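Local structure of 2-Keto-3-deoxy-(6-phospho-)gluconate aldolase (Thermoproteus tenax, 2R91) at residues A[46-49]-A[50-54]; A[111-114]-A[115-119]; A[128-131]-A[132-135]; A[139-142]-A[143-147]; A[174-178]-A[179-183]. The protein is an aldolase of the dihydrodipicolinate synthetase family, built on a TIM-barrel fold, with four copies of the chain in its assembly. All coordinates share one frame; numbering follows the deposited sequence.

All five contacts are local, and together they illustrate how the turns and helices of one TIM barrel are finished by neighbours in sequence. Contacts 3 and 5 lie where two barrel strands run out, with centres about 15 Å apart; contact 3 supplies a tyrosine to the bound sulfate, and in contact 5 the CA of Gly177 is about 5 Å from the nearest oxygen of that ion. Contacts 2 and 4 belong to outer helices that touch each other, with centres about 12 Å apart. Contact 1 caps another barrel helix, on the opposite side of the chain's centre from contact 5, about 26 Å between centres. Contacts 1, 2 and 3 also meet a second subunit.

Contact 1. Residues A[46-49]-A[50-54]; sequences PALS and LQEKM
Ser49 and Glu52 reach past each other at the start of helix 50-63, the side chain of each accepting from the backbone amide of the other. Glu52 N donates to Ser49 OG at 3.2 Å, and Ser49 N donates to Glu52 OE1 at 2.9 Å with an almost straight N-H (168°). The amide approaches OE1 from the anti side of the carboxylate and somewhat out of its plane. Ser49 has its OG between the backbone N and the carbonyl carbon (chi1 63°), which turns the hydroxyl over the first helical turn, while the extended Glu52 chain runs back to the amide of Ser49, three residues earlier. This reciprocal pair is a capping box, with Ser49 as the N-cap of a TIM-barrel helix. The second carboxylate oxygen, Glu52 OE2, forms a salt bridge with Arg259, which also binds Ala47 O. Glu52 slants across Leu48, its OE1 lying 3.4 Å from Leu48 CA. On the other flank of Leu48, Lys53 lays its CG 3.9 Å from Leu48 CB and then bends at its last torsion (chi4 86°), bringing Lys53 NZ to within 3.0 Å of Leu48 O. Weaker bonds link the same ammonium to Gly45 O and Ala72 O, so three carbonyls gather round a buried lysine. Lys53 N closes the first turn on Ser49 O at 3.0 Å.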
loop_
_atom_site.group_PDB
_atom_site.type_symbol
_atom_site.label_atom_id
_atom_site.label_comp_id
_atom_site.label_asym_id
_atom_site.label_seq_id
_atom_site.Cartn_x
_atom_site.Cartn_y
_atom_site.Cartn_z
ATOM N N PRO A 46 -19.639 11.130 -6.934
ATOM C CA PRO A 46 -20.232 10.366 -5.813
ATOM C C PRO A 46 -20.936 11.182 -4.718
ATOM O O PRO A 46 -21.645 10.588 -3.894
ATOM C CB PRO A 46 -19.022 9.609 -5.221
ATOM C CG PRO A 46 -18.070 9.448 -6.486
ATOM C CD PRO A 46 -18.195 10.846 -7.100
ATOM N N ALA A 47 -20.730 12.491 -4.681
ATOM C CA ALA A 47 -21.398 13.334 -3.692
ATOM C C ALA A 47 -22.767 13.818 -4.214
ATOM O O ALA A 47 -23.488 14.499 -3.477
ATOM C CB ALA A 47 -20.547 14.570 -3.358
ATOM N N LEU A 48 -23.074 13.548 -5.490
ATOM C CA LEU A 48 -24.297 14.117 -6.109
ATOM C C LEU A 48 -25.423 13.111 -6.078
ATOM O O LEU A 48 -25.192 11.926 -6.357
ATOM C CB LEU A 48 -24.036 14.523 -7.561
ATOM C CG LEU A 48 -22.865 15.494 -7.788
ATOM C CD1 LEU A 48 -22.716 15.766 -9.280
ATOM C CD2 LEU A 48 -23.103 16.793 -7.017
ATOM N N SER A 49 -26.647 13.566 -5.770
ATOM C CA SER A 49 -27.789 12.640 -5.807
ATOM C C SER A 49 -28.135 12.317 -7.260
ATOM O O SER A 49 -27.642 12.954 -8.205
ATOM C CB SER A 49 -29.019 13.246 -5.130
ATOM O OG SER A 49 -29.419 14.387 -5.824
ATOM N N LEU A 50 -28.988 11.323 -7.451
ATOM C CA LEU A 50 -29.433 11.022 -8.806
ATOM C C LEU A 50 -30.049 12.276 -9.465
ATOM O O LEU A 50 -29.741 12.573 -10.611
ATOM C CB LEU A 50 -30.393 9.819 -8.808
ATOM C CG LEU A 50 -31.285 9.620 -10.040
ATOM C CD1 LEU A 50 -30.388 9.306 -11.228
ATOM C CD2 LEU A 50 -32.283 8.472 -9.774
ATOM N N GLN A 51 -30.866 13.049 -8.741
ATOM C CA GLN A 51 -31.510 14.183 -9.377
ATOM C C GLN A 51 -30.518 15.270 -9.736
ATOM O O GLN A 51 -30.631 15.922 -10.780
ATOM C CB GLN A 51 -32.624 14.742 -8.503
ATOM C CG GLN A 51 -33.838 13.777 -8.384
ATOM C CD GLN A 51 -34.832 14.277 -7.343
ATOM O OE1 GLN A 51 -35.095 15.481 -7.243
ATOM N NE2 GLN A 51 -35.395 13.368 -6.590
ATOM N N GLU A 52 -29.527 15.463 -8.871
ATOM C CA GLU A 52 -28.442 16.403 -9.175
ATOM C C GLU A 52 -27.683 15.979 -10.440
ATOM O O GLU A 52 -27.371 16.806 -11.280
ATOM C CB GLU A 52 -27.528 16.550 -7.942
ATOM C CG GLU A 52 -28.173 17.397 -6.848
ATOM C CD GLU A 52 -27.511 17.297 -5.466
ATOM O OE1 GLU A 52 -26.687 16.386 -5.208
ATOM O OE2 GLU A 52 -27.850 18.141 -4.607
ATOM N N LYS A 53 -27.434 14.685 -10.612
ATOM C CA LYS A 53 -26.774 14.213 -11.825
ATOM C C LYS A 53 -27.646 14.385 -13.072
ATOM O O LYS A 53 -27.147 14.629 -14.180
ATOM C CB LYS A 53 -26.359 12.752 -11.684
ATOM C CG LYS A 53 -25.257 12.489 -10.606
ATOM C CD LYS A 53 -24.644 11.102 -10.842
ATOM C CE LYS A 53 -23.478 10.826 -9.835
ATOM N NZ LYS A 53 -23.993 10.261 -8.555
ATOM N N MET A 54 -28.958 14.232 -12.893
ATOM C CA MET A 54 -29.896 14.538 -13.984
ATOM C C MET A 54 -29.847 16.008 -14.336
ATOM O O MET A 54 -29.849 16.353 -15.487
ATOM C CB MET A 54 -31.320 14.165 -13.551
ATOM C CG MET A 54 -31.486 12.666 -13.332
ATOM S SD MET A 54 -33.153 12.199 -12.771
ATOM C CE MET A 54 -34.104 12.712 -14.217
#

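Contact 2. Residues A[111-114]-A[115-119]; sequences AKYF and RDLCS
Lys112 O receives the shortest bond here, from Asp116 N at 2.8 Å and nearly straight (167°). The same two residues also meet through their side chains: Lys112 NZ and Asp116 OD2 form a salt bridge at 3.4 Å whose hydrogen bond is weak. Lys112 leaves the helix with CG trans to its backbone N (chi1 180°), stretches out, and turns at the last torsion so that the ammonium swings back toward OD2 of the carboxylate, the two chains crossing at a slant. Its charge has a further partner in Tyr263 of a second subunit, by a cation-pi contact. One residue on, Tyr113 and Leu117 lie alongside each other and point the same way; Leu117 CD2 sits 4.0 Å from Tyr113 CE2, while the phenol OH bonds to Ser96 OG. On a different flank, Arg115 runs extended back beside Ala111, whose methyl lies over one face of the guanidinium, toward its rim, with Ala111 CB 3.9 Å from Arg115 NH1. That placement leads Arg115 NE to Leu146 O, on the neighbouring helix 140-146. Cys118 N bonds to Phe114 O at 3.0 Å, and Cys118 SG is joined to Cys148 in a disulfide. Each such pair, four residues apart, lines one flank of helix 107-120, the connecting helix of a beta-alpha-beta crossover between strands 93-96 and 125-129 of the TIM barrel.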
loop_
_atom_site.group_PDB
_atom_site.type_symbol
_atom_site.label_atom_id
_atom_site.label_comp_id
_atom_site.label_asym_id
_atom_site.label_seq_id
_atom_site.Cartn_x
_atom_site.Cartn_y
_atom_site.Cartn_z
ATOM N N ALA A 111 -18.726 -7.534 -12.160
ATOM C CA ALA A 111 -19.061 -7.855 -13.556
ATOM C C ALA A 111 -20.529 -7.650 -13.842
ATOM O O ALA A 111 -20.874 -7.129 -14.882
ATOM C CB ALA A 111 -18.669 -9.315 -13.893
ATOM N N LYS A 112 -21.392 -8.104 -12.932
ATOM C CA LYS A 112 -22.836 -7.941 -13.095
ATOM C C LYS A 112 -23.189 -6.469 -13.195
ATOM O O LYS A 112 -23.975 -6.083 -14.061
ATOM C CB LYS A 112 -23.619 -8.583 -11.920
ATOM C CG LYS A 112 -25.145 -8.420 -12.058
ATOM C CD LYS A 112 -25.911 -9.292 -11.069
ATOM C CE LYS A 112 -27.437 -9.052 -11.135
ATOM N NZ LYS A 112 -27.983 -9.195 -12.514
ATOM N N TYR A 113 -22.615 -5.654 -12.308
ATOM C CA TYR A 113 -22.801 -4.198 -12.363
ATOM C C TYR A 113 -22.559 -3.612 -13.754
ATOM O O TYR A 113 -23.420 -2.923 -14.319
ATOM C CB TYR A 113 -21.876 -3.487 -11.359
ATOM C CG TYR A 113 -22.026 -1.969 -11.422
ATOM C CD1 TYR A 113 -23.164 -1.337 -10.873
ATOM C CD2 TYR A 113 -21.054 -1.166 -12.056
ATOM C CE1 TYR A 113 -23.331 0.049 -10.930
ATOM C CE2 TYR A 113 -21.193 0.192 -12.112
ATOM C CZ TYR A 113 -22.338 0.811 -11.553
ATOM O OH TYR A 113 -22.480 2.180 -11.607
ATOM N N PHE A 114 -21.365 -3.849 -14.296
ATOM C CA PHE A 114 -21.039 -3.322 -15.629
ATOM C C PHE A 114 -21.872 -3.957 -16.723
ATOM O O PHE A 114 -22.323 -3.267 -17.601
ATOM C CB PHE A 114 -19.521 -3.431 -15.945
ATOM C CG PHE A 114 -18.690 -2.376 -15.232
ATOM C CD1 PHE A 114 -18.648 -1.081 -15.706
ATOM C CD2 PHE A 114 -17.954 -2.697 -14.104
ATOM C CE1 PHE A 114 -17.906 -0.083 -15.063
ATOM C CE2 PHE A 114 -17.213 -1.719 -13.445
ATOM C CZ PHE A 114 -17.185 -0.396 -13.939
ATOM N N ARG A 115 -22.121 -5.254 -16.654
ATOM C CA ARG A 115 -22.929 -5.872 -17.722
ATOM C C ARG A 115 -24.376 -5.357 -17.734
ATOM O O ARG A 115 -24.946 -5.097 -18.792
ATOM C CB ARG A 115 -22.861 -7.387 -17.621
ATOM C CG ARG A 115 -21.488 -7.875 -18.074
ATOM C CD ARG A 115 -21.237 -9.289 -17.673
ATOM N NE ARG A 115 -19.937 -9.765 -18.142
ATOM C CZ ARG A 115 -19.352 -10.878 -17.707
ATOM N NH1 ARG A 115 -19.950 -11.616 -16.769
ATOM N NH2 ARG A 115 -18.173 -11.262 -18.201
ATOM N N ASP A 116 -24.948 -5.154 -16.556
ATOM C CA ASP A 116 -26.260 -4.533 -16.471
ATOM C C ASP A 116 -26.298 -3.128 -17.069
ATOM O O ASP A 116 -27.272 -2.720 -17.709
ATOM C CB ASP A 116 -26.712 -4.476 -15.024
ATOM C CG ASP A 116 -27.231 -5.802 -14.535
ATOM O OD1 ASP A 116 -27.219 -6.779 -15.322
ATOM O OD2 ASP A 116 -27.629 -5.870 -13.361
ATOM N N LEU A 117 -25.240 -2.357 -16.845
ATOM C CA LEU A 117 -25.161 -1.037 -17.446
ATOM C C LEU A 117 -25.121 -1.112 -18.971
ATOM O O LEU A 117 -25.836 -0.369 -19.675
ATOM C CB LEU A 117 -23.891 -0.352 -16.946
ATOM C CG LEU A 117 -23.951 1.075 -16.454
ATOM C CD1 LEU A 117 -25.251 1.355 -15.664
ATOM C CD2 LEU A 117 -22.684 1.335 -15.590
ATOM N N CYS A 118 -24.273 -1.989 -19.494
ATOM C CA CYS A 118 -24.189 -2.170 -20.952
ATOM C C CYS A 118 -25.532 -2.590 -21.574
ATOM O O CYS A 118 -25.862 -2.175 -22.687
ATOM C CB CYS A 118 -23.107 -3.193 -21.318
ATOM S SG CYS A 118 -21.372 -2.641 -20.979
ATOM N N SER A 119 -26.304 -3.405 -20.857
ATOM C CA SER A 119 -27.603 -3.882 -21.363
ATOM C C SER A 119 -28.641 -2.789 -21.387
ATOM O O SER A 119 -29.619 -2.883 -22.133
ATOM C CB SER A 119 -28.148 -4.999 -20.485
ATOM O OG SER A 119 -27.330 -6.136 -20.572
#

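Contact 3. Residues A[128-131]-A[132-135]; sequences YNYP and AAVG. With SO4 (sulfate ion), chain E.
Ala133 places its methyl squarely over one face of the Tyr130 ring, CB 3.7 Å from the ring centroid and only 5° off the ring normal, a CH-pi contact that is the tight part of this turn. The tyrosine takes that position because CG points away from its own amide nitrogen (chi1 -168°), laying the ring alongside the helix that follows. Packing is tight at the carbonyl of Tyr130 as well. Val134 N approaches Tyr130 O almost end-on at 2.9 Å, whereas Ala133 N comes at 3.0 Å from above the carbonyl plane, so two amides share one oxygen. Val134 CG2 presses on the same atom, 3.3 Å from Tyr130 O. Tyr130 is the N-cap of the short helix 131-134, which begins just beyond the end of strand 125-129 in the TIM barrel. Tyr101 of a second subunit packs on Ala133 and Val134, and Pro103 of that subunit on Tyr130. Toward solvent the contact is looser: Ala132, an exposed residue, reaches the ring obliquely, with its CB 4.0 Å from Tyr130 CE1. Exposed Gly135 ends the helix with a positive phi (91°), where a side chain would jam against the preceding carbonyl, though its N still bonds to Pro131 O at 2.9 Å. Back on the strand, Tyr128 OH donates to O1 of a sulfate ion, at a modelled distance so short that its exact length is doubtful; the oxygen lies at the ring edge, near its plane. Thr42, Thr155 and Lys153 also bind this sulfate, and Thr41 OG1 bonds to the Tyr128 hydroxyl.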
loop_
_atom_site.group_PDB
_atom_site.type_symbol
_atom_site.label_atom_id
_atom_site.label_comp_id
_atom_site.label_asym_id
_atom_site.label_seq_id
_atom_site.Cartn_x
_atom_site.Cartn_y
_atom_site.Cartn_z
ATOM N N TYR A 128 -14.637 3.943 -16.040
ATOM C CA TYR A 128 -13.925 5.049 -15.414
ATOM C C TYR A 128 -13.209 4.456 -14.206
ATOM O O TYR A 128 -13.818 4.187 -13.155
ATOM C CB TYR A 128 -14.901 6.183 -15.021
ATOM C CG TYR A 128 -14.339 7.327 -14.173
ATOM C CD1 TYR A 128 -12.970 7.688 -14.211
ATOM C CD2 TYR A 128 -15.186 8.078 -13.372
ATOM C CE1 TYR A 128 -12.486 8.740 -13.416
ATOM C CE2 TYR A 128 -14.724 9.117 -12.586
ATOM C CZ TYR A 128 -13.383 9.464 -12.616
ATOM O OH TYR A 128 -12.986 10.509 -11.820
ATOM N N ASN A 129 -11.906 4.231 -14.384
ATOM C CA ASN A 129 -11.073 3.547 -13.417
ATOM C C ASN A 129 -10.281 4.595 -12.623
ATOM O O ASN A 129 -9.728 5.530 -13.202
ATOM C CB ASN A 129 -10.146 2.568 -14.180
ATOM C CG ASN A 129 -9.397 1.599 -13.263
ATOM O OD1 ASN A 129 -8.154 1.591 -13.222
ATOM N ND2 ASN A 129 -10.131 0.761 -12.575
ATOM N N TYR A 130 -10.276 4.480 -11.295
ATOM C CA TYR A 130 -9.625 5.456 -10.443
ATOM C C TYR A 130 -9.292 4.755 -9.133
ATOM O O TYR A 130 -9.940 4.979 -8.098
ATOM C CB TYR A 130 -10.540 6.674 -10.208
ATOM C CG TYR A 130 -9.875 7.876 -9.569
ATOM C CD1 TYR A 130 -8.605 7.784 -8.977
ATOM C CD2 TYR A 130 -10.527 9.102 -9.531
ATOM C CE1 TYR A 130 -8.015 8.894 -8.363
ATOM C CE2 TYR A 130 -9.934 10.212 -8.954
ATOM C CZ TYR A 130 -8.694 10.095 -8.361
ATOM O OH TYR A 130 -8.114 11.191 -7.802
ATOM N N PRO A 131 -8.300 3.855 -9.178
ATOM C CA PRO A 131 -8.067 2.993 -7.996
ATOM C C PRO A 131 -7.804 3.696 -6.677
ATOM O O PRO A 131 -8.276 3.206 -5.647
ATOM C CB PRO A 131 -6.883 2.097 -8.400
ATOM C CG PRO A 131 -6.806 2.197 -9.896
ATOM C CD PRO A 131 -7.446 3.505 -10.329
ATOM N N ALA A 132 -7.103 4.831 -6.687
ATOM C CA ALA A 132 -6.866 5.573 -5.436
ATOM C C ALA A 132 -8.163 6.039 -4.732
ATOM O O ALA A 132 -8.189 6.163 -3.510
ATOM C CB ALA A 132 -5.965 6.786 -5.675
ATOM N N ALA A 133 -9.197 6.359 -5.519
ATOM C CA ALA A 133 -10.460 6.847 -4.955
ATOM C C ALA A 133 -11.415 5.665 -4.731
ATOM O O ALA A 133 -12.050 5.561 -3.686
ATOM C CB ALA A 133 -11.094 7.899 -5.906
ATOM N N VAL A 134 -11.465 4.748 -5.697
ATOM C CA VAL A 134 -12.449 3.646 -5.706
ATOM C C VAL A 134 -12.102 2.530 -4.705
ATOM O O VAL A 134 -12.996 1.901 -4.100
ATOM C CB VAL A 134 -12.557 3.102 -7.146
ATOM C CG1 VAL A 134 -13.331 1.778 -7.233
ATOM C CG2 VAL A 134 -13.155 4.184 -8.046
ATOM N N GLY A 135 -10.801 2.290 -4.526
ATOM C CA GLY A 135 -10.330 1.274 -3.602
ATOM C C GLY A 135 -10.162 -0.079 -4.274
ATOM O O GLY A 135 -9.859 -1.067 -3.617
HETATM S S SO4 E . -11.184 13.143 -12.541
HETATM O O1 SO4 E . -10.938 11.676 -12.519
HETATM O O2 SO4 E . -10.361 13.634 -13.673
HETATM O O3 SO4 E . -12.566 13.589 -12.553
HETATM O O4 SO4 E . -10.691 13.797 -11.303
#

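Contact 4. Residues A[139-142]-A[143-147]; sequences DARA and AKELG
Arg141 and Glu145, one helical turn apart, run alongside each other and point the same way, and theirs is the electrostatic element of this contact. Their flat ends are turned 50° from one another, and Glu145 OE2 lies 4.3 Å from Arg141 NE but well out of the guanidinium plane. Any attraction is probably one of charge alone, beyond salt-bridge range and with no N-H directed at the oxygen. The chains touch nearer the backbone, where Glu145 OE1 is 3.9 Å from Arg141 CG and 3.4 Å from Ala142 CA; a chi1 of -78° turns the glutamate away from its own carbonyl carbon and folds the side chain back over the preceding turn. Backbone bonds make up the second kind. Ala143 N meets Asp139 O at 2.8 Å, Lys144 N meets Ala140 O, and Glu145 N meets Arg141 O; the last, from Leu146 N to Ala142 O, is weak and bent, as the helix is about to end. Capping is the third: Asp139 OD1 accepts from Ala142 N at 3.1 Å in a nearly straight bond (172°). Apolar packing faces other helices, with Ala140 against Ala164, Tyr165 and Tyr168 of helix 159-168, and Leu146 against Ala111 and Phe114. The arrangement is that of a short N-capped helix closed by a glycine of positive phi, Gly147, lying in the chain between strands 125-129 and 149-154 of the TIM barrel.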
loop_
_atom_site.group_PDB
_atom_site.type_symbol
_atom_site.label_atom_id
_atom_site.label_comp_id
_atom_site.label_asym_id
_atom_site.label_seq_id
_atom_site.Cartn_x
_atom_site.Cartn_y
_atom_site.Cartn_z
ATOM N N ASP A 139 -8.513 -3.680 -14.213
ATOM C CA ASP A 139 -7.362 -3.508 -15.127
ATOM C C ASP A 139 -7.749 -3.906 -16.559
ATOM O O ASP A 139 -8.900 -4.285 -16.809
ATOM C CB ASP A 139 -6.067 -4.195 -14.592
ATOM C CG ASP A 139 -6.116 -5.736 -14.616
ATOM O OD1 ASP A 139 -7.094 -6.317 -15.105
ATOM O OD2 ASP A 139 -5.142 -6.366 -14.139
ATOM N N ALA A 140 -6.811 -3.789 -17.506
ATOM C CA ALA A 140 -7.140 -4.048 -18.911
ATOM C C ALA A 140 -7.730 -5.448 -19.143
ATOM O O ALA A 140 -8.722 -5.616 -19.871
ATOM C CB ALA A 140 -5.884 -3.831 -19.799
ATOM N N ARG A 141 -7.119 -6.449 -18.533
ATOM C CA ARG A 141 -7.582 -7.824 -18.695
ATOM C C ARG A 141 -9.024 -8.026 -18.154
ATOM O O ARG A 141 -9.886 -8.599 -18.825
ATOM C CB ARG A 141 -6.583 -8.725 -17.985
ATOM C CG ARG A 141 -6.845 -10.199 -18.047
ATOM C CD ARG A 141 -5.531 -10.942 -17.778
ATOM N NE ARG A 141 -5.737 -12.010 -16.819
ATOM C CZ ARG A 141 -5.254 -12.017 -15.575
ATOM N NH1 ARG A 141 -4.498 -10.998 -15.139
ATOM N NH2 ARG A 141 -5.515 -13.057 -14.768
ATOM N N ALA A 142 -9.270 -7.537 -16.944
ATOM C CA ALA A 142 -10.612 -7.543 -16.339
ATOM C C ALA A 142 -11.617 -6.773 -17.198
ATOM O O ALA A 142 -12.743 -7.219 -17.397
ATOM C CB ALA A 142 -10.545 -6.947 -14.955
ATOM N N ALA A 143 -11.208 -5.622 -17.721
ATOM C CA ALA A 143 -12.061 -4.821 -18.589
ATOM C C ALA A 143 -12.469 -5.578 -19.877
ATOM O O ALA A 143 -13.647 -5.534 -20.314
ATOM C CB ALA A 143 -11.374 -3.502 -18.923
ATOM N N LYS A 144 -11.503 -6.288 -20.460
ATOM C CA LYS A 144 -11.779 -7.139 -21.617
ATOM C C LYS A 144 -12.737 -8.270 -21.248
ATOM O O LYS A 144 -13.674 -8.557 -22.005
ATOM C CB LYS A 144 -10.480 -7.740 -22.192
ATOM C CG LYS A 144 -10.716 -8.613 -23.440
ATOM C CD LYS A 144 -9.438 -9.295 -23.932
ATOM C CE LYS A 144 -9.694 -10.067 -25.257
ATOM N NZ LYS A 144 -8.507 -10.914 -25.618
ATOM N N GLU A 145 -12.481 -8.892 -20.093
ATOM C CA GLU A 145 -13.301 -9.992 -19.516
ATOM C C GLU A 145 -14.767 -9.589 -19.292
ATOM O O GLU A 145 -15.648 -10.464 -19.250
ATOM C CB GLU A 145 -12.678 -10.560 -18.198
ATOM C CG GLU A 145 -11.458 -11.550 -18.391
ATOM C CD GLU A 145 -10.497 -11.809 -17.144
ATOM O OE1 GLU A 145 -10.263 -10.928 -16.252
ATOM O OE2 GLU A 145 -9.912 -12.921 -17.089
ATOM N N LEU A 146 -15.046 -8.285 -19.162
ATOM C CA LEU A 146 -16.430 -7.811 -19.000
ATOM C C LEU A 146 -17.213 -7.961 -20.285
ATOM O O LEU A 146 -18.427 -8.196 -20.259
ATOM C CB LEU A 146 -16.493 -6.350 -18.542
ATOM C CG LEU A 146 -15.941 -6.038 -17.163
ATOM C CD1 LEU A 146 -15.944 -4.512 -16.931
ATOM C CD2 LEU A 146 -16.753 -6.770 -16.072
ATOM N N GLY A 147 -16.522 -7.810 -21.409
ATOM C CA GLY A 147 -17.110 -8.070 -22.729
ATOM C C GLY A 147 -17.969 -6.995 -23.394
ATOM O O GLY A 147 -18.629 -7.278 -24.401
#

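Contact 5. Residues A[174-178]-A[179-183]; sequences VYNGS and DSLVF
Ser178 O accepts from Leu181 N at 3.0 Å, with the amide well above the carbonyl plane, a bond that closes the turn by which the chain leaves strand 173-176 on its way to helix 182-187. Asn176 opens this turn. Its OD1 accepts from Ser178 N at 2.9 Å in an Asx turn, the donor again standing above the plane of the amide carbonyl. With chi1 at 178° the side chain extends away from its backbone nitrogen, which carries the amide forward to that position. Leu181 then crosses the amide, its CB 3.5 Å from Asn176 OD1 and its CD1 3.7 Å from Asn176 ND2; ND2 itself donates to Thr162 OG1 and Asn156 O. Hydroxyls meet on another side of the turn, with Ser178 OG 2.8 Å from Ser180 OG. Each also pairs with one oxygen of Glu157, so the carboxylate spans both serines. Asp179 turns its carboxylate to Ser196 through OD2 and to Ser197 through OD1. A water bridges it to the strand end, donating to Gly177 O at 2.6 Å and to Asp179 OD2 at 3.0 Å. This buried turn connects strand and helix in the beta-alpha-beta unit 173-176, 182-187 and 192-193 of the TIM barrel. Ala160 of a third subunit packs on Ser180 and Leu181, while the side chains of Val182 and Phe183 pack on helices 202-213 and 217-237.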
loop_
_atom_site.group_PDB
_atom_site.type_symbol
_atom_site.label_atom_id
_atom_site.label_comp_id
_atom_site.label_asym_id
_atom_site.label_seq_id
_atom_site.Cartn_x
_atom_site.Cartn_y
_atom_site.Cartn_z
ATOM N N VAL A 174 -9.283 5.180 -25.334
ATOM C CA VAL A 174 -8.575 5.150 -24.034
ATOM C C VAL A 174 -7.955 6.521 -23.695
ATOM O O VAL A 174 -7.284 7.140 -24.532
ATOM C CB VAL A 174 -7.516 3.992 -23.997
ATOM C CG1 VAL A 174 -6.769 3.979 -22.668
ATOM C CG2 VAL A 174 -8.179 2.630 -24.253
ATOM N N TYR A 175 -8.211 6.999 -22.475
ATOM C CA TYR A 175 -7.794 8.312 -21.979
ATOM C C TYR A 175 -7.134 8.151 -20.614
ATOM O O TYR A 175 -7.551 7.315 -19.796
ATOM C CB TYR A 175 -9.030 9.206 -21.748
ATOM C CG TYR A 175 -9.859 9.366 -22.993
ATOM C CD1 TYR A 175 -9.700 10.471 -23.817
ATOM C CD2 TYR A 175 -10.758 8.388 -23.374
ATOM C CE1 TYR A 175 -10.417 10.607 -24.989
ATOM C CE2 TYR A 175 -11.508 8.527 -24.547
ATOM C CZ TYR A 175 -11.330 9.648 -25.330
ATOM O OH TYR A 175 -12.068 9.788 -26.482
ATOM N N ASN A 176 -6.105 8.940 -20.363
ATOM C CA ASN A 176 -5.528 8.984 -19.025
ATOM C C ASN A 176 -6.009 10.237 -18.298
ATOM O O ASN A 176 -6.128 11.316 -18.907
ATOM C CB ASN A 176 -3.978 8.897 -19.070
ATOM C CG ASN A 176 -3.365 8.994 -17.694
ATOM O OD1 ASN A 176 -3.197 10.080 -17.177
ATOM N ND2 ASN A 176 -3.075 7.859 -17.074
ATOM N N GLY A 177 -6.290 10.104 -17.000
ATOM C CA GLY A 177 -6.929 11.196 -16.239
ATOM C C GLY A 177 -6.001 11.956 -15.288
ATOM O O GLY A 177 -6.439 12.839 -14.545
ATOM N N SER A 178 -4.710 11.639 -15.316
ATOM C CA SER A 178 -3.741 12.298 -14.431
ATOM C C SER A 178 -3.213 13.607 -15.058
ATOM O O SER A 178 -2.753 13.606 -16.202
ATOM C CB SER A 178 -2.602 11.332 -14.060
ATOM O OG SER A 178 -1.586 12.033 -13.330
ATOM N N ASP A 179 -3.351 14.721 -14.348
ATOM C CA ASP A 179 -2.807 16.010 -14.832
ATOM C C ASP A 179 -1.289 15.943 -15.097
ATOM O O ASP A 179 -0.760 16.663 -15.949
ATOM C CB ASP A 179 -3.057 17.088 -13.804
ATOM C CG ASP A 179 -4.525 17.516 -13.758
ATOM O OD1 ASP A 179 -4.997 18.135 -14.718
ATOM O OD2 ASP A 179 -5.184 17.192 -12.776
ATOM N N SER A 180 -0.600 15.084 -14.349
ATOM C CA SER A 180 0.863 14.975 -14.504
ATOM C C SER A 180 1.250 14.201 -15.762
ATOM O O SER A 180 2.445 14.139 -16.115
ATOM C CB SER A 180 1.427 14.289 -13.271
ATOM O OG SER A 180 1.066 12.918 -13.354
ATOM N N LEU A 181 0.271 13.595 -16.439
ATOM C CA LEU A 181 0.523 12.767 -17.637
ATOM C C LEU A 181 -0.092 13.285 -18.955
ATOM O O LEU A 181 -0.210 12.528 -19.928
ATOM C CB LEU A 181 0.109 11.297 -17.411
ATOM C CG LEU A 181 0.902 10.499 -16.368
ATOM C CD1 LEU A 181 0.269 9.130 -16.075
ATOM C CD2 LEU A 181 2.391 10.354 -16.857
ATOM N N VAL A 182 -0.485 14.554 -19.005
ATOM C CA VAL A 182 -1.069 15.105 -20.245
ATOM C C VAL A 182 -0.092 15.036 -21.430
ATOM O O VAL A 182 -0.389 14.500 -22.497
ATOM C CB VAL A 182 -1.553 16.547 -20.031
ATOM C CG1 VAL A 182 -1.945 17.198 -21.365
ATOM C CG2 VAL A 182 -2.790 16.554 -19.041
ATOM N N PHE A 183 1.083 15.613 -21.221
ATOM C CA PHE A 183 2.173 15.514 -22.187
ATOM C C PHE A 183 2.423 14.063 -22.598
ATOM O O PHE A 183 2.330 13.717 -23.779
ATOM C CB PHE A 183 3.409 16.214 -21.582
ATOM C CG PHE A 183 4.721 15.789 -22.163
ATOM C CD1 PHE A 183 4.908 15.710 -23.539
ATOM C CD2 PHE A 183 5.803 15.544 -21.314
ATOM C CE1 PHE A 183 6.162 15.323 -24.078
ATOM C CE2 PHE A 183 7.061 15.169 -21.838
ATOM C CZ PHE A 183 7.242 15.073 -23.189
HETATM O O HOH W 1 -7.153 15.013 -13.342
#